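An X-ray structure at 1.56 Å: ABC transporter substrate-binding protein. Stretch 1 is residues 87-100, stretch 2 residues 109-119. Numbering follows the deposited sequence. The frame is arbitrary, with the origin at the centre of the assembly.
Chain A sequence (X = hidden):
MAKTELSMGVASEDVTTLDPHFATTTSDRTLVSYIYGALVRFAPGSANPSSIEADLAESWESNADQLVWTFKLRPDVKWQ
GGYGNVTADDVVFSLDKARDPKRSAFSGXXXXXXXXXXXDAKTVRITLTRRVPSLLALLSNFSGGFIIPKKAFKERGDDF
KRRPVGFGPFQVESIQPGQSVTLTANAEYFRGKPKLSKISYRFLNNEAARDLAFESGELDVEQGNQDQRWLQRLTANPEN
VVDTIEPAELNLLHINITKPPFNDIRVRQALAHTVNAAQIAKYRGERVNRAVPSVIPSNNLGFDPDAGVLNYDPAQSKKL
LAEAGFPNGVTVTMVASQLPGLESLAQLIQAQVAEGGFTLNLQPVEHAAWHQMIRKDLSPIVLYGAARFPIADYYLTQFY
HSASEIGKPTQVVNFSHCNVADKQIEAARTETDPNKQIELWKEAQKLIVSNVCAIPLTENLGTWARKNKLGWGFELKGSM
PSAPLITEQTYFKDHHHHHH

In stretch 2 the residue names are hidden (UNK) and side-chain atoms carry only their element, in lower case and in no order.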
# COMPACT_ATOMS: atom_id res chain seq x y z
N THR A 87 -11.00 -10.78 -22.83
CA THR A 87 -10.17 -11.53 -23.79
C THR A 87 -8.69 -11.35 -23.50
O THR A 87 -8.29 -10.43 -22.78
CB THR A 87 -10.41 -11.03 -25.24
OG1 THR A 87 -9.92 -9.69 -25.36
CG2 THR A 87 -11.88 -11.13 -25.66
N ALA A 88 -7.88 -12.18 -24.17
CA ALA A 88 -6.42 -12.06 -24.10
C ALA A 88 -5.97 -10.65 -24.55
O ALA A 88 -5.02 -10.12 -23.98
CB ALA A 88 -5.78 -13.12 -24.97
N ASP A 89 -6.70 -10.01 -25.53
CA ASP A 89 -6.32 -8.64 -25.93
C ASP A 89 -6.41 -7.64 -24.76
O ASP A 89 -5.62 -6.70 -24.70
CB ASP A 89 -7.17 -8.16 -27.11
CG ASP A 89 -6.77 -8.77 -28.47
OD1 ASP A 89 -5.71 -9.46 -28.54
OD2 ASP A 89 -7.50 -8.54 -29.45
N ASP A 90 -7.40 -7.81 -23.86
CA ASP A 90 -7.52 -6.93 -22.69
C ASP A 90 -6.32 -7.14 -21.76
O ASP A 90 -5.83 -6.19 -21.17
CB ASP A 90 -8.81 -7.26 -21.90
CG ASP A 90 -10.06 -6.89 -22.66
OD1 ASP A 90 -10.11 -5.77 -23.22
OD2 ASP A 90 -11.02 -7.71 -22.68
N VAL A 91 -5.89 -8.41 -21.59
CA VAL A 91 -4.75 -8.73 -20.72
C VAL A 91 -3.48 -8.11 -21.29
O VAL A 91 -2.70 -7.51 -20.54
CB VAL A 91 -4.61 -10.25 -20.49
CG1 VAL A 91 -3.35 -10.57 -19.69
CG2 VAL A 91 -5.86 -10.81 -19.80
N VAL A 92 -3.25 -8.27 -22.61
CA VAL A 92 -2.08 -7.68 -23.26
C VAL A 92 -2.12 -6.17 -23.05
O VAL A 92 -1.11 -5.59 -22.67
CB VAL A 92 -2.04 -8.03 -24.78
CG1 VAL A 92 -0.92 -7.27 -25.49
CG2 VAL A 92 -1.86 -9.55 -24.95
N PHE A 93 -3.29 -5.53 -23.32
CA PHE A 93 -3.39 -4.09 -23.17
C PHE A 93 -3.07 -3.67 -21.72
O PHE A 93 -2.30 -2.72 -21.49
CB PHE A 93 -4.80 -3.62 -23.57
CG PHE A 93 -5.03 -2.16 -23.25
CD1 PHE A 93 -4.56 -1.16 -24.10
CD2 PHE A 93 -5.67 -1.78 -22.07
CE1 PHE A 93 -4.74 0.19 -23.78
CE2 PHE A 93 -5.83 -0.43 -21.74
CZ PHE A 93 -5.36 0.54 -22.59
N SER A 94 -3.66 -4.39 -20.75
CA SER A 94 -3.50 -4.02 -19.34
C SER A 94 -2.08 -4.16 -18.84
O SER A 94 -1.57 -3.23 -18.21
CB SER A 94 -4.43 -4.84 -18.46
OG SER A 94 -5.77 -4.62 -18.83
N LEU A 95 -1.45 -5.32 -19.10
CA LEU A 95 -0.07 -5.57 -18.63
C LEU A 95 0.92 -4.68 -19.35
O LEU A 95 1.86 -4.19 -18.72
CB LEU A 95 0.31 -7.05 -18.75
CG LEU A 95 -0.49 -7.96 -17.82
CD1 LEU A 95 -0.03 -9.40 -17.99
CD2 LEU A 95 -0.31 -7.55 -16.31
N ASP A 96 0.66 -4.36 -20.65
CA ASP A 96 1.58 -3.43 -21.31
C ASP A 96 1.42 -2.03 -20.72
O ASP A 96 2.39 -1.26 -20.70
CB ASP A 96 1.32 -3.36 -22.82
CG ASP A 96 1.84 -4.56 -23.59
OD1 ASP A 96 2.65 -5.34 -23.01
OD2 ASP A 96 1.46 -4.71 -24.78
N LYS A 97 0.19 -1.68 -20.30
CA LYS A 97 -0.05 -0.38 -19.67
C LYS A 97 0.65 -0.36 -18.29
O LYS A 97 1.39 0.57 -18.02
CB LYS A 97 -1.55 -0.11 -19.51
CG LYS A 97 -1.87 1.26 -18.92
CD LYS A 97 -3.38 1.48 -18.87
CE LYS A 97 -3.76 2.77 -18.19
NZ LYS A 97 -3.33 2.79 -16.76
N ALA A 98 0.48 -1.43 -17.49
CA ALA A 98 1.08 -1.53 -16.15
C ALA A 98 2.60 -1.38 -16.20
O ALA A 98 3.18 -0.79 -15.29
CB ALA A 98 0.73 -2.89 -15.55
N ARG A 99 3.25 -1.92 -17.24
CA ARG A 99 4.71 -1.90 -17.34
C ARG A 99 5.29 -0.67 -18.04
O ARG A 99 6.50 -0.58 -18.21
CB ARG A 99 5.23 -3.20 -17.96
CG ARG A 99 4.96 -3.39 -19.44
CD ARG A 99 4.98 -4.89 -19.72
NE ARG A 99 4.91 -5.18 -21.16
CZ ARG A 99 5.97 -5.29 -21.95
NH1 ARG A 99 7.19 -5.11 -21.47
NH2 ARG A 99 5.81 -5.57 -23.24
N ASP A 100 4.42 0.30 -18.40
CA ASP A 100 4.81 1.53 -19.09
C ASP A 100 4.94 2.68 -18.09
O ASP A 100 3.92 3.08 -17.52
CB ASP A 100 3.76 1.86 -20.15
CG ASP A 100 4.08 3.07 -21.01
OD1 ASP A 100 5.06 3.80 -20.69
OD2 ASP A 100 3.35 3.30 -22.00
N UNK A 109 8.03 -2.49 -11.09
CA UNK A 109 7.81 -3.87 -10.62
C UNK A 109 7.86 -4.87 -11.81
O UNK A 109 8.14 -6.05 -11.61
o UNK A 109 5.06 -3.18 -8.17
c UNK A 109 6.39 -3.97 -10.00
c UNK A 109 6.24 -3.37 -8.62
o UNK A 109 7.27 -3.10 -7.97
N UNK A 110 7.56 -4.38 -13.03
CA UNK A 110 7.44 -5.20 -14.26
C UNK A 110 8.62 -5.09 -15.20
O UNK A 110 8.53 -5.56 -16.34
c UNK A 110 6.14 -4.79 -14.99
c UNK A 110 4.49 -4.01 -13.26
c UNK A 110 2.86 -5.51 -12.31
c UNK A 110 4.33 -6.26 -14.05
c UNK A 110 3.46 -4.26 -12.34
c UNK A 110 4.93 -5.01 -14.13
o UNK A 110 1.84 -5.79 -11.44
c UNK A 110 3.25 -6.49 -13.21
N UNK A 111 9.76 -4.57 -14.71
CA UNK A 111 10.93 -4.38 -15.56
C UNK A 111 11.45 -5.66 -16.21
O UNK A 111 12.08 -5.58 -17.27
c UNK A 111 12.04 -3.68 -14.79
N UNK A 112 11.19 -6.84 -15.59
CA UNK A 112 11.70 -8.10 -16.16
C UNK A 112 10.78 -8.72 -17.19
O UNK A 112 11.12 -9.77 -17.75
c UNK A 112 11.99 -9.09 -15.04
N UNK A 113 9.60 -8.13 -17.44
CA UNK A 113 8.71 -8.67 -18.47
C UNK A 113 9.25 -8.20 -19.83
O UNK A 113 9.49 -7.00 -20.00
c UNK A 113 6.63 -8.89 -16.98
c UNK A 113 5.05 -8.61 -16.76
c UNK A 113 7.23 -8.22 -18.25
c UNK A 113 6.39 -8.54 -19.49
N UNK A 114 9.43 -9.12 -20.78
CA UNK A 114 9.91 -8.76 -22.11
C UNK A 114 8.70 -8.48 -23.02
O UNK A 114 8.65 -7.44 -23.67
o UNK A 114 12.30 -11.65 -24.36
c UNK A 114 11.43 -9.44 -23.99
c UNK A 114 10.78 -9.87 -22.71
n UNK A 114 11.81 -10.40 -26.17
c UNK A 114 11.88 -10.59 -24.85
N UNK A 115 7.76 -9.45 -23.09
CA UNK A 115 6.57 -9.26 -23.92
C UNK A 115 5.36 -9.98 -23.37
O UNK A 115 5.49 -10.91 -22.57
c UNK A 115 6.83 -9.59 -25.40
c UNK A 115 8.09 -10.95 -27.09
c UNK A 115 8.64 -12.33 -27.36
c UNK A 115 7.59 -10.86 -25.65
n UNK A 115 9.12 -12.46 -28.76
N UNK A 116 4.17 -9.51 -23.78
CA UNK A 116 2.88 -10.10 -23.40
C UNK A 116 2.15 -10.21 -24.73
O UNK A 116 1.97 -9.19 -25.43
c UNK A 116 2.10 -9.22 -22.38
c UNK A 116 2.97 -8.87 -21.17
c UNK A 116 0.83 -9.95 -21.93
N UNK A 117 1.75 -11.43 -25.08
CA UNK A 117 1.13 -11.69 -26.39
C UNK A 117 -0.16 -12.49 -26.28
O UNK A 117 -0.27 -13.40 -25.46
c UNK A 117 2.11 -12.48 -27.28
o UNK A 117 4.90 -12.14 -29.35
c UNK A 117 3.41 -11.74 -27.54
o UNK A 117 4.97 -13.54 -27.65
c UNK A 117 4.50 -12.54 -28.23
N UNK A 118 -1.13 -12.17 -27.16
CA UNK A 118 -2.39 -12.90 -27.24
C UNK A 118 -2.17 -14.00 -28.28
O UNK A 118 -2.07 -13.70 -29.48
c UNK A 118 -3.51 -11.96 -27.69
N UNK A 119 -2.05 -15.26 -27.82
CA UNK A 119 -1.84 -16.41 -28.72
C UNK A 119 -3.16 -16.67 -29.46
O UNK A 119 -3.18 -16.96 -30.65
c UNK A 119 0.00 -17.34 -27.27
c UNK A 119 -1.21 -18.87 -28.86
c UNK A 119 -1.33 -17.65 -27.95
O HOH W 1 8.56 -4.39 -19.01
O HOH W 2 4.39 -7.19 -25.49

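Position 109 has four side-chain atoms, two carbons with two oxygens on the second, and its nearest approach to stretch 1 is CB to A98 O, 7.0 Å, too far for a contact. A carboxylate one carbon beyond CB identifies D109.

Position 110 has one carbon leading to a six-carbon ring that bears a single oxygen. Its CB lies 3.5 Å from R99 CB, and one ring face is covered by A98, whose CB approaches a ring carbon. This is tyrosine, Y110, and the ring carbon is CE2, 4.4 Å from A98 CB. The hydroxyl is hydrogen-bonded elsewhere in the structure.

Positions 111 and 112 each carry one carbon and neither reaches stretch 1, so they are A111 and A112. They are the middle residues of a type I turn that begins at Y110 and is closed by the bond from the backbone N of position 113 to Y110 O, 3.0 Å.

Position 113 has four carbons, forked at the first, with one arm two carbons long. The short arm lies over one face of the R99 guanidinium. This beta-branched pattern is isoleucine, I113, and its CG2 is 3.9 Å from R99 CD.

Position 114 has three carbons, the third bonded to one oxygen and one nitrogen. Its CA-to-CB bond points away from stretch 1, but its backbone O receives a weak hydrogen bond from R99 NH2 (3.4 Å, N-H...O angle 128°). Terminal atoms of different elements mark an amide, and the length gives glutamine: Q114.

Position 115 shows four carbons in a row ending in nitrogen. Its CA-to-CB bond points away; the closest contact is through the backbone, CA to R99 NH2 at 3.8 Å. This is K115.

Position 116 has one carbon carrying two more, and its CA-to-CB bond points toward stretch 1. One outer carbon packs on L95 CB and the other on V92 CG2. This is V116: its CG2 is 4.0 Å from L95 CB, and its CG1 is 4.1 Å from V92 CG2. No other residue of stretch 2 has more area covered by stretch 1.

Position 117 has three carbons with two oxygens on the third, a carboxylate one carbon longer than that of D109. Its CA-to-CB bond points away, though its backbone C lies 3.6 Å from V92 CG2. This is E117.

Position 118 has a single carbon, its CB, 3.7 Å from A88 CB and 3.4 Å from D89 OD1; this is A118.

Position 119 has one carbon carrying two more, and its CA-to-CB bond points away: V119, where the chain turns a corner.

The helix and strand run nearly antiparallel, at 164°, with axes 7.4 Å apart at closest approach. The two stretches bury 581 Å², both sides summed. The CA-to-CB bonds of V116 and A118 point toward stretch 1 while those of K115 and E117 point away, so alternating residues of the strand supply the apolar contact with A88, V92 and L95. R99 extends this contact along the chain. Its NE is held by a salt bridge to D96 OD1 (2.9 Å), and its NH1 donates to the O of water 1 (2.9 Å). Water 2 adds a bridge, its O accepting from V116 N at 2.9 Å and, weakly, from R99 NH2 at 3.1 Å.

Stretch 2 (109-119) DYAAIQKVEAV
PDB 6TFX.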